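Local coordinates for imine reductase (Bacillus cereus, PDB 4D3D), which probably catalyses the NADPH-dependent, S-selective reduction of cyclic imines such as 2-methylpyrroline to amines, at residues B[155-158]-B[159-163]; B[282-285]-B[286-290]. All coordinates share one frame; numbering follows the deposited sequence.

From the N terminus the chain first builds the Rossmann-type nucleotide-binding domain, and contact 1 (155-163) comes near its end, where strand 149-155 turns into helix 157-170 before strand 171-175. The long helix 182-210 leads into the helical C-terminal part of the chain, and contact 2 (282-290) lies at the C-terminal end of helix 274-288. Each contact closes just one turn or two of its own helix, so the two follow in series and neither nest nor cross. The centres of contact 1 and contact 2 are about 45 Å apart. Contact 1 starts a helix against the sheet of its own subunit; contact 2 finishes one beside helix 252-268 and the second subunit.

Contact 1. Residues B[155-158]-B[159-163]; sequences GDRV and VFEAH
F160 N donates to D156 O at 3.0 Å in an almost straight bond (175°), the first of three successive i to i+4 hydrogen bonds in the opening turn of helix 157-170. The helix is the crossover of a beta-alpha-beta unit, running from strand 149-155 to strand 171-175 in the Rossmann-type domain. E161 N follows on R157 O at 2.8 Å, and A162 N on V158 O at 3.0 Å, the last the most bent of the three. D156 occupies the N-cap position, but in the conformer given its carboxylate makes no capping bond; the backbone N of R157 is instead bound by E178. G155, just before, has backbone angles that favour a residue without a side chain.

Beyond the backbone, R157 and E161 lie side by side, their CG atoms 4.2 Å apart, on the exposed side; R157 also leans on Y175. Opposite charges suit this pair, yet R157 NE and E161 OE2 remain 4.6 Å apart, and the carboxylate makes its salt bridge with R164. On the inner side, F160 swings its CG anti to its backbone N (chi1 177°), and the buried ring meets Y153 and Y175 of the flanking strands. V159, a compact branched residue, packs on V106, R131 and I133 of the sheet. Back on the exposed side, E161 CG lies 3.2 Å from R157 O.

Contact 2. Residues B[282-285]-B[286-290]; sequences VFRR and GMKTG
K288 runs extended alongside the preceding turn of helix 274-288, in the helical C-terminal domain, and meets R284. With CG anti to the carbonyl carbon (chi1 -70°), CB and CG are carried alongside R284 O: CB is 3.5 Å from that oxygen and CG 3.4 Å, while CD has drawn off to 3.9 Å. R284 O also accepts a hydrogen bond from K288 N, at 2.9 Å. Farther out, CE meets R284 NH2 at 3.8 Å where the two side chains cross. At the tip, K288 NZ donates to a water that also accepts from R284 NE, lying in the guanidinium plane at its edge. Long, flexible cationic chains suit this exposed surface.

Just beyond, near the C-terminal end of the helix, T289 turns its short hydroxyl side chain back to the backbone: OG1 lies 3.0 Å from R285 O and near G286 O as well, with either carbonyl able to take its proton. T289 N adds a weak bond to R285 O. G290, with positive phi, takes a backbone shape in which a CB would press on the preceding carbonyl oxygen. On the buried side, F283 reaches helix 252-268 and sets its ring edge-to-face with W195 of the second subunit; M287 CG rests against F283 O, and its side chain packs on L252 and A292. On another side of the helix R285 makes a salt bridge with D272 of the second subunit.

R284 NH2 and K288 NZ, of two like-charged groups, are 4.5 Å apart; the shared water, accepting from both side chains, probably eases their repulsion.

Contact 1. Residues B[155-158]-B[159-163]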
ATOM      1  N   GLY B 155       2.868 -27.332   6.806  1.00 19.51           N
ATOM      2  CA  GLY B 155       2.432 -28.695   7.179  1.00 20.41           C
ATOM      3  C   GLY B 155       3.607 -29.405   7.892  1.00 22.13           C
ATOM      4  O   GLY B 155       4.590 -28.798   8.303  1.00 21.39           O
ATOM      5  N   ASP B 156       3.464 -30.694   8.148  1.00 23.36           N
ATOM      6  CA  ASP B 156       4.478 -31.418   8.930  0.50 24.24           C
ATOM      7  C   ASP B 156       5.841 -31.316   8.290  1.00 21.91           C
ATOM      8  O   ASP B 156       6.021 -31.592   7.102  1.00 22.20           O
ATOM      9  CB  ASP B 156       4.110 -32.906   9.112  0.50 27.59           C
ATOM     10  CG  ASP B 156       3.339 -33.177  10.388  0.50 29.18           C
ATOM     11  OD1 ASP B 156       2.787 -32.232  11.040  0.50 28.19           O
ATOM     12  OD2 ASP B 156       3.308 -34.384  10.744  0.50 31.15           O
ATOM     13  N   ARG B 157       6.841 -30.934   9.071  1.00 22.25           N
ATOM     14  CA  ARG B 157       8.187 -30.675   8.485  1.00 24.46           C
ATOM     15  C   ARG B 157       8.811 -31.952   7.898  1.00 25.45           C
ATOM     16  O   ARG B 157       9.494 -31.907   6.855  1.00 22.87           O
ATOM     17  CB  ARG B 157       9.138 -30.079   9.505  1.00 27.35           C
ATOM     18  CG  ARG B 157      10.535 -29.822   8.924  1.00 33.86           C
ATOM     19  CD  ARG B 157      11.543 -29.265   9.894  1.00 44.46           C
ATOM     20  NE  ARG B 157      11.950 -27.990   9.332  1.00 55.31           N
ATOM     21  CZ  ARG B 157      11.511 -26.802   9.766  1.00 54.68           C
ATOM     22  NH1 ARG B 157      10.678 -26.681  10.813  1.00 53.66           N
ATOM     23  NH2 ARG B 157      11.935 -25.716   9.138  1.00 52.23           N
ATOM     24  N   VAL B 158       8.587 -33.075   8.560  1.00 25.59           N
ATOM     25  CA  VAL B 158       9.183 -34.366   8.082  0.50 25.33           C
ATOM     26  C   VAL B 158       8.543 -34.810   6.761  1.00 24.25           C
ATOM     27  O   VAL B 158       9.245 -35.290   5.838  1.00 24.07           O
ATOM     28  CB  VAL B 158       9.138 -35.462   9.184  0.50 29.32           C
ATOM     29  CG1 VAL B 158       7.724 -35.743   9.681  0.50 28.96           C
ATOM     30  CG2 VAL B 158       9.842 -36.756   8.732  0.50 30.26           C
ATOM     31  N   VAL B 159       7.231 -34.595   6.618  1.00 23.63           N
ATOM     32  CA  VAL B 159       6.520 -34.917   5.387  1.00 24.07           C
ATOM     33  C   VAL B 159       7.035 -33.993   4.260  1.00 21.51           C
ATOM     34  O   VAL B 159       7.347 -34.408   3.181  1.00 21.39           O
ATOM     35  CB  VAL B 159       4.964 -34.822   5.563  1.00 25.57           C
ATOM     36  CG1 VAL B 159       4.267 -35.042   4.243  1.00 26.30           C
ATOM     37  CG2 VAL B 159       4.438 -35.887   6.527  1.00 26.26           C
ATOM     38  N   PHE B 160       7.102 -32.684   4.552  1.00 20.70           N
ATOM     39  CA  PHE B 160       7.636 -31.746   3.606  1.00 20.37           C
ATOM     40  C   PHE B 160       9.074 -32.104   3.165  1.00 22.87           C
ATOM     41  O   PHE B 160       9.374 -32.132   1.968  1.00 22.59           O
ATOM     42  CB  PHE B 160       7.590 -30.280   4.115  1.00 19.35           C
ATOM     43  CG  PHE B 160       8.230 -29.311   3.135  1.00 21.50           C
ATOM     44  CD1 PHE B 160       7.613 -29.018   1.927  1.00 22.70           C
ATOM     45  CD2 PHE B 160       9.496 -28.828   3.366  1.00 25.18           C
ATOM     46  CE1 PHE B 160       8.253 -28.193   0.994  1.00 23.45           C
ATOM     47  CE2 PHE B 160      10.112 -27.994   2.460  1.00 23.63           C
ATOM     48  CZ  PHE B 160       9.489 -27.699   1.266  1.00 22.39           C
ATOM     49  N   GLU B 161       9.961 -32.418   4.115  1.00 23.92           N
ATOM     50  CA  GLU B 161      11.313 -32.701   3.705  1.00 24.65           C
ATOM     51  C   GLU B 161      11.402 -33.958   2.851  1.00 23.44           C
ATOM     52  O   GLU B 161      12.243 -34.068   1.940  1.00 27.89           O
ATOM     53  CB  GLU B 161      12.189 -32.842   4.929  1.00 26.90           C
ATOM     54  CG  GLU B 161      12.475 -31.529   5.646  1.00 32.66           C
ATOM     55  CD  GLU B 161      13.175 -30.493   4.753  1.00 35.62           C
ATOM     56  OE1 GLU B 161      13.907 -30.845   3.798  1.00 42.55           O
ATOM     57  OE2 GLU B 161      12.972 -29.287   4.994  1.00 35.48           O
ATOM     58  N   ALA B 162      10.525 -34.908   3.108  1.00 24.23           N
ATOM     59  CA  ALA B 162      10.556 -36.168   2.312  1.00 25.22           C
ATOM     60  C   ALA B 162      10.231 -35.943   0.840  1.00 28.65           C
ATOM     61  O   ALA B 162      10.657 -36.709  -0.024  1.00 29.22           O
ATOM     62  CB  ALA B 162       9.604 -37.174   2.893  1.00 28.31           C
ATOM     63  N   HIS B 163       9.477 -34.875   0.533  1.00 24.80           N
ATOM     64  CA  HIS B 163       9.020 -34.623  -0.821  1.00 23.30           C
ATOM     65  C   HIS B 163       9.563 -33.363  -1.459  1.00 25.36           C
ATOM     66  O   HIS B 163       9.218 -33.041  -2.602  1.00 23.83           O
ATOM     67  CB  HIS B 163       7.494 -34.690  -0.877  1.00 23.98           C
ATOM     68  CG  HIS B 163       6.986 -36.048  -0.517  1.00 27.28           C
ATOM     69  ND1 HIS B 163       7.096 -37.134  -1.373  1.00 28.69           N
ATOM     70  CD2 HIS B 163       6.504 -36.531   0.643  1.00 26.37           C
ATOM     71  CE1 HIS B 163       6.662 -38.214  -0.755  1.00 29.31           C
ATOM     72  NE2 HIS B 163       6.320 -37.879   0.473  1.00 26.95           N
TER

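Contact 2. Residues B[282-285]-B[286-290]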
ATOM      1  N   VAL B 282     -11.514   4.703   9.894  1.00 14.01           N
ATOM      2  CA  VAL B 282     -10.592   3.956  10.764  1.00 14.54           C
ATOM      3  C   VAL B 282      -9.901   4.930  11.742  1.00 13.61           C
ATOM      4  O   VAL B 282      -9.830   4.689  12.965  1.00 13.28           O
ATOM      5  CB  VAL B 282      -9.557   3.134   9.976  1.00 14.14           C
ATOM      6  CG1 VAL B 282      -8.597   2.473  10.924  1.00 15.86           C
ATOM      7  CG2 VAL B 282     -10.220   2.050   9.129  1.00 15.47           C
ATOM      8  N   PHE B 283      -9.303   5.990  11.182  1.00 13.37           N
ATOM      9  CA  PHE B 283      -8.655   7.040  12.016  1.00 14.02           C
ATOM     10  C   PHE B 283      -9.623   7.608  13.051  1.00 13.62           C
ATOM     11  O   PHE B 283      -9.236   7.765  14.219  1.00 15.71           O
ATOM     12  CB  PHE B 283      -8.092   8.159  11.163  1.00 12.93           C
ATOM     13  CG  PHE B 283      -6.685   7.862  10.608  1.00 15.48           C
ATOM     14  CD1 PHE B 283      -6.509   7.024   9.526  1.00 15.04           C
ATOM     15  CD2 PHE B 283      -5.582   8.437  11.195  1.00 15.03           C
ATOM     16  CE1 PHE B 283      -5.226   6.705   9.128  1.00 16.08           C
ATOM     17  CE2 PHE B 283      -4.277   8.160  10.734  1.00 15.40           C
ATOM     18  CZ  PHE B 283      -4.142   7.299   9.674  1.00 16.79           C
ATOM     19  N   ARG B 284     -10.835   7.919  12.637  1.00 14.47           N
ATOM     20  CA  ARG B 284     -11.830   8.461  13.573  1.00 16.71           C
ATOM     21  C   ARG B 284     -12.186   7.488  14.666  1.00 17.09           C
ATOM     22  O   ARG B 284     -12.302   7.886  15.832  1.00 13.96           O
ATOM     23  CB  ARG B 284     -13.044   8.972  12.862  1.00 18.25           C
ATOM     24  CG  ARG B 284     -12.796  10.235  12.063  1.00 22.74           C
ATOM     25  CD  ARG B 284     -14.040  10.999  11.609  1.00 28.25           C
ATOM     26  NE  ARG B 284     -14.826  11.473  12.806  1.00 26.71           N
ATOM     27  CZ  ARG B 284     -14.626  12.605  13.534  1.00 34.37           C
ATOM     28  NH1 ARG B 284     -13.638  13.520  13.251  1.00 34.90           N
ATOM     29  NH2 ARG B 284     -15.446  12.867  14.574  1.00 34.77           N
ATOM     30  N   ARG B 285     -12.294   6.218  14.350  1.00 16.82           N
ATOM     31  CA  ARG B 285     -12.524   5.238  15.381  1.00 17.81           C
ATOM     32  C   ARG B 285     -11.411   5.148  16.366  1.00 15.39           C
ATOM     33  O   ARG B 285     -11.625   4.998  17.549  1.00 18.94           O
ATOM     34  CB  ARG B 285     -12.837   3.844  14.720  1.00 16.47           C
ATOM     35  CG  ARG B 285     -14.172   3.823  14.034  1.00 21.60           C
ATOM     36  CD  ARG B 285     -14.222   2.824  12.858  1.00 28.91           C
ATOM     37  NE  ARG B 285     -14.159   1.511  13.289  1.00 30.81           N
ATOM     38  CZ  ARG B 285     -13.946   0.430  12.489  1.00 27.76           C
ATOM     39  NH1 ARG B 285     -13.608   0.476  11.127  1.00 27.30           N
ATOM     40  NH2 ARG B 285     -13.969  -0.677  13.124  1.00 27.30           N
ATOM     41  N   GLY B 286     -10.168   5.260  15.938  1.00 13.59           N
ATOM     42  CA  GLY B 286      -9.060   5.287  16.870  1.00 15.09           C
ATOM     43  C   GLY B 286      -9.061   6.526  17.773  1.00 14.13           C
ATOM     44  O   GLY B 286      -8.692   6.427  18.934  1.00 15.42           O
ATOM     45  N   MET B 287      -9.383   7.674  17.214  1.00 14.33           N
ATOM     46  CA  MET B 287      -9.496   8.913  17.988  1.00 14.09           C
ATOM     47  C   MET B 287     -10.554   8.802  19.073  1.00 14.31           C
ATOM     48  O   MET B 287     -10.293   9.109  20.226  1.00 15.29           O
ATOM     49  CB  MET B 287      -9.781  10.076  17.045  1.00 15.46           C
ATOM     50  CG  MET B 287      -8.605  10.444  16.131  1.00 15.78           C
ATOM     51  SD  MET B 287      -7.126  11.035  16.964  1.00 16.57           S
ATOM     52  CE  MET B 287      -7.790  12.542  17.788  1.00 15.19           C
ATOM     53  N   LYS B 288     -11.693   8.286  18.684  1.00 15.87           N
ATOM     54  CA  LYS B 288     -12.840   8.117  19.615  1.00 16.33           C
ATOM     55  C   LYS B 288     -12.706   7.045  20.627  1.00 17.35           C
ATOM     56  O   LYS B 288     -13.585   6.957  21.535  1.00 17.70           O
ATOM     57  CB  LYS B 288     -14.078   7.968  18.811  1.00 20.04           C
ATOM     58  CG  LYS B 288     -14.582   9.177  18.070  1.00 22.05           C
ATOM     59  CD  LYS B 288     -15.830   8.653  17.345  1.00 32.00           C
ATOM     60  CE  LYS B 288     -16.294   9.641  16.351  1.00 36.86           C
ATOM     61  NZ  LYS B 288     -17.419   8.994  15.600  1.00 40.00           N
ATOM     62  N   THR B 289     -11.669   6.232  20.582  1.00 16.26           N
ATOM     63  CA  THR B 289     -11.291   5.345  21.629  1.00 17.08           C
ATOM     64  C   THR B 289     -10.086   5.749  22.445  1.00 17.42           C
ATOM     65  O   THR B 289      -9.436   4.976  23.129  1.00 19.57           O
ATOM     66  CB  THR B 289     -11.117   3.889  21.099  1.00 18.89           C
ATOM     67  OG1 THR B 289     -10.220   3.889  19.965  1.00 18.79           O
ATOM     68  CG2 THR B 289     -12.431   3.392  20.661  1.00 19.88           C
ATOM     69  N   GLY B 290      -9.718   7.031  22.319  1.00 16.54           N
ATOM     70  CA  GLY B 290      -8.717   7.635  23.205  1.00 14.71           C
ATOM     71  C   GLY B 290      -7.282   7.576  22.812  1.00 16.89           C
ATOM     72  O   GLY B 290      -6.421   7.467  23.692  1.00 17.60           O
TER
HETATM   73  O   HOH W   1     -16.836   9.156  12.896  1.00 36.54           O